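Allantoin racemase (Pseudomonas fluorescens, PDB 5LFD) probably interconverts the D and L forms of 5-monosubstituted hydantoins such as allantoin. Local coordinates at residues R2-N7 against E31-T36; E45-S50 against G77-E82; E174-G179 against T194-V199. All coordinates share one frame; numbering follows the deposited sequence.

Contact 1. Residues R2-N7 against E31-T36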
ATOM      1  N   ARG A   2       2.530 -18.120 -35.566  1.00 14.64           N
ATOM      2  CA  ARG A   2       3.905 -17.678 -35.472  1.00 14.25           C
ATOM      3  C   ARG A   2       4.114 -16.701 -34.278  1.00 12.88           C
ATOM      4  O   ARG A   2       3.472 -15.671 -34.212  1.00 11.71           O
ATOM      5  CB  ARG A   2       4.339 -16.982 -36.779  1.00 15.61           C
ATOM      6  CG  ARG A   2       5.821 -16.765 -36.849  1.00 16.68           C
ATOM      7  CD  ARG A   2       6.240 -16.164 -38.164  1.00 19.97           C
ATOM      8  NE  ARG A   2       6.530 -17.247 -39.123  1.00 22.56           N
ATOM      9  CZ  ARG A   2       6.038 -17.280 -40.350  1.00 23.06           C
ATOM     10  NH1 ARG A   2       5.266 -16.289 -40.773  1.00 24.93           N
ATOM     11  NH2 ARG A   2       6.328 -18.282 -41.143  1.00 24.26           N
ATOM     12  N   ILE A   3       5.074 -17.029 -33.427  1.00 11.39           N
ATOM     13  CA  ILE A   3       5.419 -16.211 -32.285  1.00 12.05           C
ATOM     14  C   ILE A   3       6.878 -15.746 -32.368  1.00 11.88           C
ATOM     15  O   ILE A   3       7.821 -16.579 -32.416  1.00 11.66           O
ATOM     16  CB  ILE A   3       5.241 -17.048 -30.974  1.00 12.08           C
ATOM     17  CG1 ILE A   3       3.782 -17.586 -30.833  1.00 12.13           C
ATOM     18  CG2 ILE A   3       5.733 -16.251 -29.773  1.00 11.39           C
ATOM     19  CD1 ILE A   3       3.677 -18.676 -29.744  1.00 13.70           C
ATOM     20  N   LEU A   4       7.086 -14.424 -32.379  1.00 12.66           N
ATOM     21  CA  LEU A   4       8.443 -13.906 -32.300  1.00 13.15           C
ATOM     22  C   LEU A   4       8.958 -13.992 -30.864  1.00 13.26           C
ATOM     23  O   LEU A   4       8.318 -13.473 -29.942  1.00 14.93           O
ATOM     24  CB  LEU A   4       8.527 -12.460 -32.825  1.00 13.20           C
ATOM     25  CG  LEU A   4       7.927 -12.162 -34.213  1.00 13.69           C
ATOM     26  CD1 LEU A   4       8.094 -10.681 -34.574  1.00 12.44           C
ATOM     27  CD2 LEU A   4       8.398 -13.128 -35.340  1.00 13.61           C
ATOM     28  N   VAL A   5      10.084 -14.674 -30.676  1.00 13.08           N
ATOM     29  CA  VAL A   5      10.827 -14.706 -29.403  1.00 13.10           C
ATOM     30  C   VAL A   5      12.131 -13.892 -29.463  1.00 15.01           C
ATOM     31  O   VAL A   5      13.151 -14.329 -30.052  1.00 14.71           O
ATOM     32  CB  VAL A   5      11.151 -16.145 -28.949  1.00 12.50           C
ATOM     33  CG1 VAL A   5      11.817 -16.156 -27.597  1.00 11.70           C
ATOM     34  CG2 VAL A   5       9.868 -16.956 -28.886  1.00 12.08           C
ATOM     35  N   VAL A   6      12.116 -12.712 -28.815  1.00 14.08           N
ATOM     36  CA  VAL A   6      13.180 -11.755 -29.021  1.00 14.10           C
ATOM     37  C   VAL A   6      14.093 -11.662 -27.810  1.00 13.85           C
ATOM     38  O   VAL A   6      13.651 -11.403 -26.656  1.00 14.74           O
ATOM     39  CB  VAL A   6      12.595 -10.366 -29.382  1.00 13.67           C
ATOM     40  CG1 VAL A   6      13.707  -9.483 -29.902  1.00 14.39           C
ATOM     41  CG2 VAL A   6      11.501 -10.495 -30.413  1.00 12.84           C
ATOM     42  N   ASN A   7      15.360 -11.907 -28.057  1.00 13.38           N
ATOM     43  CA  ASN A   7      16.386 -11.776 -27.046  1.00 13.10           C
ATOM     44  C   ASN A   7      16.497 -10.274 -26.764  1.00 13.19           C
ATOM     45  O   ASN A   7      16.307  -9.445 -27.677  1.00 14.36           O
ATOM     46  CB  ASN A   7      17.748 -12.330 -27.580  1.00 12.89           C
ATOM     47  CG  ASN A   7      18.813 -12.505 -26.482  1.00 14.04           C
ATOM     48  OD1 ASN A   7      18.645 -12.085 -25.300  1.00 13.12           O
ATOM     49  ND2 ASN A   7      19.944 -13.121 -26.864  1.00 14.83           N
ATOM     50  N   GLU A  31       4.805 -22.010 -34.664  1.00 18.44           N
ATOM     51  CA  GLU A  31       6.179 -21.716 -35.128  1.00 21.32           C
ATOM     52  C   GLU A  31       6.872 -20.680 -34.205  1.00 19.12           C
ATOM     53  O   GLU A  31       6.315 -19.625 -33.949  1.00 18.79           O
ATOM     54  CB  GLU A  31       6.173 -21.259 -36.585  1.00 20.41           C
ATOM     55  CG  GLU A  31       7.580 -21.154 -37.148  1.00 27.32           C
ATOM     56  CD  GLU A  31       7.627 -20.382 -38.446  1.00 29.31           C
ATOM     57  OE1 GLU A  31       8.756 -20.037 -38.837  1.00 32.29           O
ATOM     58  OE2 GLU A  31       6.548 -20.126 -39.063  1.00 30.24           O
ATOM     59  N   ILE A  32       8.043 -21.033 -33.666  1.00 19.85           N
ATOM     60  CA  ILE A  32       8.907 -20.087 -32.923  1.00 18.98           C
ATOM     61  C   ILE A  32       9.975 -19.473 -33.838  1.00 19.48           C
ATOM     62  O   ILE A  32      10.721 -20.181 -34.498  1.00 20.54           O
ATOM     63  CB  ILE A  32       9.659 -20.756 -31.734  1.00 18.32           C
ATOM     64  CG1 ILE A  32       8.697 -21.359 -30.696  1.00 17.50           C
ATOM     65  CG2 ILE A  32      10.641 -19.769 -31.106  1.00 17.94           C
ATOM     66  CD1 ILE A  32       7.810 -20.373 -29.957  1.00 16.73           C
ATOM     67  N   VAL A  33      10.042 -18.152 -33.850  1.00 19.67           N
ATOM     68  CA  VAL A  33      10.990 -17.427 -34.636  1.00 19.52           C
ATOM     69  C   VAL A  33      11.829 -16.599 -33.650  1.00 19.70           C
ATOM     70  O   VAL A  33      11.380 -15.546 -33.126  1.00 18.24           O
ATOM     71  CB  VAL A  33      10.269 -16.541 -35.661  1.00 20.37           C
ATOM     72  CG1 VAL A  33      11.256 -15.561 -36.272  1.00 23.19           C
ATOM     73  CG2 VAL A  33       9.632 -17.401 -36.756  1.00 20.56           C
ATOM     74  N   GLY A  34      13.020 -17.116 -33.358  1.00 18.07           N
ATOM     75  CA  GLY A  34      13.930 -16.497 -32.402  1.00 19.62           C
ATOM     76  C   GLY A  34      14.742 -15.383 -33.063  1.00 21.44           C
ATOM     77  O   GLY A  34      15.438 -15.633 -34.061  1.00 22.43           O
ATOM     78  N   LEU A  35      14.654 -14.169 -32.512  1.00 19.93           N
ATOM     79  CA  LEU A  35      15.291 -12.951 -33.090  1.00 19.45           C
ATOM     80  C   LEU A  35      16.378 -12.377 -32.180  1.00 18.87           C
ATOM     81  O   LEU A  35      16.216 -12.352 -30.949  1.00 17.56           O
ATOM     82  CB  LEU A  35      14.236 -11.865 -33.380  1.00 18.09           C
ATOM     83  CG  LEU A  35      13.158 -12.191 -34.403  1.00 18.52           C
ATOM     84  CD1 LEU A  35      12.191 -11.040 -34.562  1.00 17.88           C
ATOM     85  CD2 LEU A  35      13.812 -12.512 -35.747  1.00 19.20           C
ATOM     86  N   THR A  36      17.488 -11.949 -32.788  1.00 17.79           N
ATOM     87  CA  THR A  36      18.566 -11.294 -32.058  1.00 16.84           C
ATOM     88  C   THR A  36      18.560  -9.845 -32.470  1.00 16.84           C
ATOM     89  O   THR A  36      18.515  -9.563 -33.666  1.00 16.79           O
ATOM     90  CB  THR A  36      19.948 -11.967 -32.244  1.00 17.35           C
ATOM     91  OG1 THR A  36      19.876 -13.294 -31.753  1.00 15.25           O
ATOM     92  CG2 THR A  36      21.014 -11.271 -31.365  1.00 16.72           C
TER
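Glu31 begins its strand beside Arg2, the two side chains running alongside each other on one face of the sheet. A single carboxylate oxygen, Glu31 OE2, meets Arg2 NH2 at 2.8 Å and Arg2 NE at 2.9 Å. This salt bridge is close, but both of its N-H...O bonds are weak and bent, and the guanidinium and carboxylate planes stand 79° apart. The arginine chain bends at chi3 (-90°), bringing its head round to the glutamate while NH1 holds Pro67 O. A leucine at Arg2 would probably leave the Glu31 carboxylate without its counter-charge and Pro67 O without this donor. The Glu31 carbonyl accepts Ile3 N at 2.9 Å. Ile32 lies on the opposite face, where its CG2 touches Val5 CG2 at 3.7 Å as the two side chains slant past each other, and packs against Ala19 and Ala22 of helix 12-23. That helix links the two strands as a beta-alpha-beta unit, and their parallel pairing is seen at Val33, whose N donates to Ile3 O and whose O receives Val5 N. Val33 also spreads its methyls, CG2 against the Arg2 chain and CG1 3.9 Å from Leu4 CD2. At Gly34 the CA brings a C-H to Val5 O, 3.3 Å away, an oxygen that Leu35 N also grips. Leu35 returns its own carbonyl to Asn7 N and sets CD1 obliquely against Leu4 CD1, at 4.1 Å. Thr36 and Asn7 then both bond Thr15 OG1.

Contact 2. Residues E45-S50 against G77-E82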
ATOM      1  N   GLU A  45      22.711  -5.313 -18.415  1.00 19.55           N
ATOM      2  CA  GLU A  45      22.910  -5.271 -16.958  1.00 23.54           C
ATOM      3  C   GLU A  45      22.826  -3.835 -16.452  1.00 22.18           C
ATOM      4  O   GLU A  45      23.846  -3.142 -16.358  1.00 24.90           O
ATOM      5  CB  GLU A  45      24.253  -5.895 -16.565  1.00 25.15           C
ATOM      6  CG  GLU A  45      24.642  -7.138 -17.388  1.00 28.49           C
ATOM      7  CD  GLU A  45      26.049  -7.651 -17.056  1.00 29.93           C
ATOM      8  OE1 GLU A  45      26.938  -6.837 -16.730  1.00 28.32           O
ATOM      9  OE2 GLU A  45      26.260  -8.880 -17.104  1.00 33.61           O
ATOM     10  N   GLY A  46      21.616  -3.373 -16.208  1.00 17.21           N
ATOM     11  CA  GLY A  46      21.453  -2.056 -15.663  1.00 14.99           C
ATOM     12  C   GLY A  46      20.509  -1.229 -16.490  1.00 13.63           C
ATOM     13  O   GLY A  46      19.966  -1.700 -17.459  1.00 11.68           O
ATOM     14  N   ASN A  47      20.290   0.013 -16.068  1.00 13.28           N
ATOM     15  CA  ASN A  47      19.254   0.847 -16.661  1.00 14.56           C
ATOM     16  C   ASN A  47      19.621   1.317 -18.066  1.00 13.42           C
ATOM     17  O   ASN A  47      18.783   1.285 -18.971  1.00 13.41           O
ATOM     18  CB  ASN A  47      18.972   2.059 -15.775  1.00 15.08           C
ATOM     19  CG  ASN A  47      18.548   1.654 -14.370  1.00 15.90           C
ATOM     20  OD1 ASN A  47      17.351   1.410 -14.132  1.00 16.10           O
ATOM     21  ND2 ASN A  47      19.534   1.463 -13.473  1.00 15.01           N
ATOM     22  N   PHE A  48      20.868   1.748 -18.222  1.00 13.07           N
ATOM     23  CA  PHE A  48      21.336   2.263 -19.507  1.00 13.47           C
ATOM     24  C   PHE A  48      21.148   1.164 -20.585  1.00 11.92           C
ATOM     25  O   PHE A  48      20.508   1.387 -21.578  1.00 11.48           O
ATOM     26  CB  PHE A  48      22.800   2.707 -19.478  1.00 12.81           C
ATOM     27  CG  PHE A  48      23.421   2.743 -20.838  1.00 15.03           C
ATOM     28  CD1 PHE A  48      22.854   3.518 -21.867  1.00 16.62           C
ATOM     29  CD2 PHE A  48      24.519   1.949 -21.139  1.00 16.75           C
ATOM     30  CE1 PHE A  48      23.399   3.504 -23.163  1.00 18.00           C
ATOM     31  CE2 PHE A  48      25.088   1.950 -22.412  1.00 17.58           C
ATOM     32  CZ  PHE A  48      24.536   2.731 -23.414  1.00 17.81           C
ATOM     33  N   GLU A  49      21.674  -0.008 -20.331  1.00 11.72           N
ATOM     34  CA  GLU A  49      21.588  -1.123 -21.276  1.00 12.23           C
ATOM     35  C   GLU A  49      20.154  -1.637 -21.383  1.00 12.77           C
ATOM     36  O   GLU A  49      19.779  -2.140 -22.433  1.00 12.44           O
ATOM     37  CB  GLU A  49      22.563  -2.223 -20.871  1.00 13.52           C
ATOM     38  CG  GLU A  49      24.020  -1.737 -20.826  1.00 15.44           C
ATOM     39  CD  GLU A  49      24.979  -2.742 -20.232  1.00 17.84           C
ATOM     40  OE1 GLU A  49      24.527  -3.792 -19.736  1.00 19.27           O
ATOM     41  OE2 GLU A  49      26.203  -2.491 -20.251  1.00 19.62           O
ATOM     42  N   SER A  50      19.356  -1.474 -20.320  1.00 11.98           N
ATOM     43  CA  SER A  50      17.948  -1.880 -20.370  1.00 13.30           C
ATOM     44  C   SER A  50      17.148  -1.003 -21.306  1.00 12.40           C
ATOM     45  O   SER A  50      16.297  -1.476 -22.075  1.00 13.30           O
ATOM     46  CB  SER A  50      17.293  -1.896 -18.986  1.00 12.69           C
ATOM     47  OG  SER A  50      15.916  -2.234 -19.121  1.00 14.25           O
ATOM     48  N   GLY A  77      13.333  -8.480 -16.374  1.00 18.69           N
ATOM     49  CA  GLY A  77      13.421  -7.160 -15.747  1.00 19.13           C
ATOM     50  C   GLY A  77      13.827  -5.988 -16.629  1.00 19.34           C
ATOM     51  O   GLY A  77      14.210  -4.964 -16.135  1.00 21.00           O
ATOM     52  N   GLU A  78      13.728  -6.133 -17.934  1.00 20.15           N
ATOM     53  CA  GLU A  78      14.061  -5.036 -18.845  1.00 19.04           C
ATOM     54  C   GLU A  78      12.866  -4.206 -19.232  1.00 17.29           C
ATOM     55  O   GLU A  78      11.714  -4.668 -19.153  1.00 14.88           O
ATOM     56  CB  GLU A  78      14.741  -5.552 -20.114  1.00 21.26           C
ATOM     57  CG  GLU A  78      16.228  -5.666 -19.917  1.00 26.29           C
ATOM     58  CD  GLU A  78      16.616  -6.989 -19.282  1.00 31.87           C
ATOM     59  OE1 GLU A  78      15.862  -7.967 -19.539  1.00 38.25           O
ATOM     60  OE2 GLU A  78      17.615  -7.045 -18.508  1.00 32.73           O
ATOM     61  N   HIS A  79      13.177  -2.983 -19.652  1.00 16.40           N
ATOM     62  CA  HIS A  79      12.247  -2.036 -20.253  1.00 16.76           C
ATOM     63  C   HIS A  79      11.780  -2.493 -21.639  1.00 16.35           C
ATOM     64  O   HIS A  79      12.404  -3.374 -22.214  1.00 16.56           O
ATOM     65  CB  HIS A  79      12.910  -0.643 -20.308  1.00 17.85           C
ATOM     66  CG  HIS A  79      13.081  -0.009 -18.948  1.00 21.70           C
ATOM     67  ND1 HIS A  79      14.313   0.109 -18.314  1.00 23.35           N
ATOM     68  CD2 HIS A  79      12.166   0.495 -18.080  1.00 21.27           C
ATOM     69  CE1 HIS A  79      14.151   0.715 -17.150  1.00 21.41           C
ATOM     70  NE2 HIS A  79      12.856   0.941 -16.976  1.00 21.48           N
ATOM     71  N   GLY A  80      10.674  -1.927 -22.129  1.00 16.08           N
ATOM     72  CA  GLY A  80      10.214  -2.116 -23.519  1.00 16.17           C
ATOM     73  C   GLY A  80       8.825  -2.696 -23.843  1.00 17.80           C
ATOM     74  O   GLY A  80       8.222  -2.332 -24.890  1.00 18.18           O
ATOM     75  N   ARG A  81       8.290  -3.564 -22.966  1.00 16.92           N
ATOM     76  CA  ARG A  81       7.006  -4.211 -23.230  1.00 17.89           C
ATOM     77  C   ARG A  81       5.949  -3.206 -23.746  1.00 16.00           C
ATOM     78  O   ARG A  81       5.304  -3.427 -24.762  1.00 17.12           O
ATOM     79  CB  ARG A  81       6.482  -4.966 -21.980  1.00 20.04           C
ATOM     80  CG  ARG A  81       4.958  -4.874 -21.853  1.00 25.29           C
ATOM     81  CD  ARG A  81       4.338  -5.608 -20.682  1.00 26.96           C
ATOM     82  NE  ARG A  81       4.371  -4.871 -19.418  1.00 28.73           N
ATOM     83  CZ  ARG A  81       3.576  -3.849 -19.097  1.00 30.56           C
ATOM     84  NH1 ARG A  81       2.690  -3.399 -19.954  1.00 26.02           N
ATOM     85  NH2 ARG A  81       3.688  -3.253 -17.905  1.00 37.19           N
ATOM     86  N   GLU A  82       5.789  -2.107 -23.029  1.00 15.24           N
ATOM     87  CA  GLU A  82       4.746  -1.118 -23.275  1.00 15.23           C
ATOM     88  C   GLU A  82       4.939  -0.492 -24.651  1.00 13.48           C
ATOM     89  O   GLU A  82       3.977  -0.086 -25.284  1.00 11.00           O
ATOM     90  CB  GLU A  82       4.790   0.029 -22.248  1.00 15.90           C
ATOM     91  CG  GLU A  82       4.636  -0.311 -20.777  1.00 19.22           C
ATOM     92  CD  GLU A  82       5.986  -0.404 -20.086  1.00 21.69           C
ATOM     93  OE1 GLU A  82       6.978  -0.841 -20.728  1.00 20.63           O
ATOM     94  OE2 GLU A  82       6.041  -0.072 -18.868  1.00 25.23           O
TER
HETATM   95  O   HOH W   1      19.335  -5.338 -16.536  1.00 15.80           O
HETATM   96  O   HOH W   2      14.716  -2.292 -16.637  1.00 22.83           O
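Ser50 meets Glu78 and His79 chiefly through its hydroxyl oxygen, and the dense part of the contact is built round it. With OG swung trans to its own backbone N (chi1 177°), the serine reaches across to accept His79 N at 2.9 Å in a nearly straight bond (172°). The same Ser50 OG lies 3.0 Å from His79 ND1 and 3.5 Å from Glu78 CG, so backbone, ring and aliphatic chain crowd about it together. The His79 ring also stacks with Tyr51, and Asn47 OD1 stands off at its edge. In this alpha/beta fold the meeting point lies where two helices begin: Gly46 is the N-cap of helix 47-63 and Gly80 that of helix 81-87, both at the carboxyl-terminal edge of the parallel sheet. Toward Gly77 and Gly46 the packing gives way to water. One water, 2.8 Å from Ser50 OG, donates to Gly77 O, while another accepts from Gly46 N at 3.0 Å and reaches Glu78 OE2 at 3.1 Å. This wetter side is still buried, and a second subunit closes in nearby: its Lys231 forms salt bridges with Glu45 and Glu49, and its Glu86 accepts Asn47 N.

Contact 3. Residues E174-G179 against T194-V199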
ATOM      1  N   GLU A 174       7.334 -20.138  -2.044  1.00 10.98           N
ATOM      2  CA  GLU A 174       6.823 -21.521  -2.206  1.00 10.55           C
ATOM      3  C   GLU A 174       7.054 -21.967  -3.625  1.00 10.96           C
ATOM      4  O   GLU A 174       6.834 -23.132  -3.950  1.00 10.33           O
ATOM      5  CB  GLU A 174       5.311 -21.598  -1.862  1.00 10.16           C
ATOM      6  CG  GLU A 174       5.124 -21.183  -0.423  1.00  9.28           C
ATOM      7  CD  GLU A 174       3.726 -21.330   0.087  1.00  9.38           C
ATOM      8  OE1 GLU A 174       2.787 -21.644  -0.688  1.00  9.64           O
ATOM      9  OE2 GLU A 174       3.588 -21.108   1.265  1.00  8.88           O
ATOM     10  N   VAL A 175       7.486 -21.007  -4.451  1.00 10.93           N
ATOM     11  CA  VAL A 175       7.801 -21.217  -5.854  1.00 10.82           C
ATOM     12  C   VAL A 175       8.936 -20.309  -6.296  1.00 11.11           C
ATOM     13  O   VAL A 175       9.108 -19.198  -5.756  1.00 10.05           O
ATOM     14  CB  VAL A 175       6.603 -21.316  -6.833  1.00 11.70           C
ATOM     15  CG1 VAL A 175       5.271 -20.879  -6.266  1.00 12.77           C
ATOM     16  CG2 VAL A 175       6.879 -20.787  -8.231  1.00 11.59           C
ATOM     17  N   ILE A 176       9.766 -20.846  -7.218  1.00 10.59           N
ATOM     18  CA  ILE A 176      10.948 -20.171  -7.697  1.00 10.04           C
ATOM     19  C   ILE A 176      10.744 -19.758  -9.149  1.00 10.94           C
ATOM     20  O   ILE A 176      10.286 -20.590  -9.973  1.00 10.74           O
ATOM     21  CB  ILE A 176      12.228 -21.031  -7.549  1.00  9.97           C
ATOM     22  CG1 ILE A 176      12.542 -21.332  -6.066  1.00  9.27           C
ATOM     23  CG2 ILE A 176      13.437 -20.306  -8.198  1.00  9.48           C
ATOM     24  CD1 ILE A 176      12.857 -20.085  -5.230  1.00  8.71           C
ATOM     25  N   CYS A 177      11.067 -18.490  -9.461  1.00 10.82           N
ATOM     26  CA  CYS A 177      11.088 -18.016 -10.834  1.00 11.51           C
ATOM     27  C   CYS A 177      12.541 -17.827 -11.241  1.00 12.47           C
ATOM     28  O   CYS A 177      13.314 -17.205 -10.532  1.00 11.91           O
ATOM     29  CB  CYS A 177      10.375 -16.680 -10.969  1.00 11.60           C
ATOM     30  SG  CYS A 177       8.591 -16.806 -10.799  1.00 12.04           S
ATOM     31  N   LEU A 178      12.932 -18.431 -12.351  1.00 13.48           N
ATOM     32  CA  LEU A 178      14.258 -18.172 -12.881  1.00 15.05           C
ATOM     33  C   LEU A 178      14.246 -16.716 -13.364  1.00 14.96           C
ATOM     34  O   LEU A 178      13.266 -16.281 -13.977  1.00 15.80           O
ATOM     35  CB  LEU A 178      14.528 -19.135 -14.030  1.00 15.60           C
ATOM     36  CG  LEU A 178      14.467 -20.624 -13.709  1.00 15.88           C
ATOM     37  CD1 LEU A 178      14.699 -21.428 -14.978  1.00 15.70           C
ATOM     38  CD2 LEU A 178      15.464 -20.983 -12.622  1.00 14.87           C
ATOM     39  N   GLY A 179      15.287 -15.964 -13.052  1.00 16.19           N
ATOM     40  CA  GLY A 179      15.364 -14.582 -13.509  1.00 18.29           C
ATOM     41  C   GLY A 179      16.439 -14.108 -14.486  1.00 21.62           C
ATOM     42  O   GLY A 179      16.727 -12.904 -14.454  1.00 22.02           O
ATOM     43  N   THR A 194      15.490 -28.223  -4.773  1.00 23.79           N
ATOM     44  CA  THR A 194      14.753 -27.391  -3.785  1.00 19.84           C
ATOM     45  C   THR A 194      13.465 -27.954  -3.204  1.00 19.49           C
ATOM     46  O   THR A 194      13.057 -27.530  -2.148  1.00 19.53           O
ATOM     47  CB  THR A 194      14.340 -26.016  -4.400  1.00 19.67           C
ATOM     48  OG1 THR A 194      13.605 -26.225  -5.636  1.00 18.68           O
ATOM     49  CG2 THR A 194      15.560 -25.167  -4.616  1.00 18.68           C
ATOM     50  N   GLY A 195      12.778 -28.829  -3.936  1.00 19.58           N
ATOM     51  CA  GLY A 195      11.491 -29.322  -3.499  1.00 18.31           C
ATOM     52  C   GLY A 195      10.276 -28.440  -3.812  1.00 20.32           C
ATOM     53  O   GLY A 195       9.183 -28.697  -3.309  1.00 20.30           O
ATOM     54  N   VAL A 196      10.422 -27.427  -4.670  1.00 17.79           N
ATOM     55  CA  VAL A 196       9.300 -26.536  -4.958  1.00 15.28           C
ATOM     56  C   VAL A 196       9.161 -26.383  -6.456  1.00 14.99           C
ATOM     57  O   VAL A 196      10.154 -26.527  -7.178  1.00 16.09           O
ATOM     58  CB  VAL A 196       9.493 -25.130  -4.311  1.00 15.46           C
ATOM     59  CG1 VAL A 196       9.658 -25.243  -2.798  1.00 15.47           C
ATOM     60  CG2 VAL A 196      10.639 -24.319  -4.946  1.00 13.56           C
ATOM     61  N   PRO A 197       7.942 -26.083  -6.954  1.00 13.55           N
ATOM     62  CA  PRO A 197       7.840 -25.825  -8.404  1.00 12.57           C
ATOM     63  C   PRO A 197       8.829 -24.724  -8.854  1.00 12.69           C
ATOM     64  O   PRO A 197       9.069 -23.731  -8.122  1.00 13.36           O
ATOM     65  CB  PRO A 197       6.393 -25.366  -8.613  1.00 11.54           C
ATOM     66  CG  PRO A 197       5.679 -25.619  -7.367  1.00 12.83           C
ATOM     67  CD  PRO A 197       6.654 -25.944  -6.261  1.00 12.91           C
ATOM     68  N   VAL A 198       9.422 -24.900 -10.042  1.00 12.27           N
ATOM     69  CA  VAL A 198      10.313 -23.888 -10.561  1.00 11.63           C
ATOM     70  C   VAL A 198       9.775 -23.417 -11.888  1.00 11.57           C
ATOM     71  O   VAL A 198       9.584 -24.242 -12.779  1.00 12.67           O
ATOM     72  CB  VAL A 198      11.774 -24.401 -10.687  1.00 11.52           C
ATOM     73  CG1 VAL A 198      12.664 -23.302 -11.218  1.00 10.85           C
ATOM     74  CG2 VAL A 198      12.317 -24.923  -9.338  1.00 10.85           C
ATOM     75  N   VAL A 199       9.532 -22.109 -12.045  1.00 11.24           N
ATOM     76  CA  VAL A 199       8.891 -21.595 -13.282  1.00 11.64           C
ATOM     77  C   VAL A 199       9.944 -20.980 -14.227  1.00 12.39           C
ATOM     78  O   VAL A 199      10.741 -20.149 -13.821  1.00 11.19           O
ATOM     79  CB  VAL A 199       7.764 -20.540 -12.993  1.00 11.34           C
ATOM     80  CG1 VAL A 199       7.248 -19.958 -14.318  1.00 11.03           C
ATOM     81  CG2 VAL A 199       6.596 -21.193 -12.219  1.00 11.17           C
TER
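Ile176 and Val196 start the apolar centre, Ile176 CG1 touching Val196 CG2 at 3.7 Å as the two side chains pass at a slant. Val196 brings that methyl in at some cost, since its chi1 of -58° wedges CG2 between the backbone N and the carbonyl carbon. Val198 shares a face with Ile176 and meets Leu178 nearly at right angles, Val198 CG1 lying 3.9 Å from Leu178 CD2, with Ile190 of helix 187-194 packed on both. On the other face Val175 CG2 rests 4.0 Å from Val199 CG2, and Cys177 and Val199 are backed by helix 95-104. Outward from these side chains runs the parallel backbone pairing. Ile176 N donates to Pro197 O, Val199 N to Ile176 O at 2.7 Å, and Leu178 N to Val199 O at 3.1 Å, all nearly straight. Strands 175-178 and 198-199, with helix 187-194 between them, form a beta-alpha-beta unit. The pairing stops at the polar edge: Pro197 has no N-H to give Glu174 O, and its CD sits 3.6 Å from that oxygen, with Val196 CB at 3.3 Å. Ser220 of the third subunit supplies the hydrogen bond instead, and Thr224 of the same subunit bonds the Glu174 carboxylate. The chemistry thus implies a division of labour: apolar side chains and backbone hydrogen bonds join the strands, while the carbonyl that proline cannot serve is taken up by a hydrogen bond across a subunit interface.

From the N terminus, contact 1 closes first, bringing strand 31-35 back beside strand 2-7 after helix 12-23 and so forming one margin of the first parallel sheet. Contact 2 opens only afterwards: it spans helix 47-63 and strand 70-74, and joins the starts of helices 47-63 and 81-87. Contact 3 comes last, closing the short excursion through helix 187-194 at the edge of the second parallel sheet. The three follow in series, with none nested or crossed. Both sheets have strand order 2-1-3-4, contact 1 pairing the first and second strands of its sheet in chain order, contact 3 the third and fourth of the other. The centres of contacts 1 and 3 lie about 25 Å apart, on opposite sides of the chain's centre.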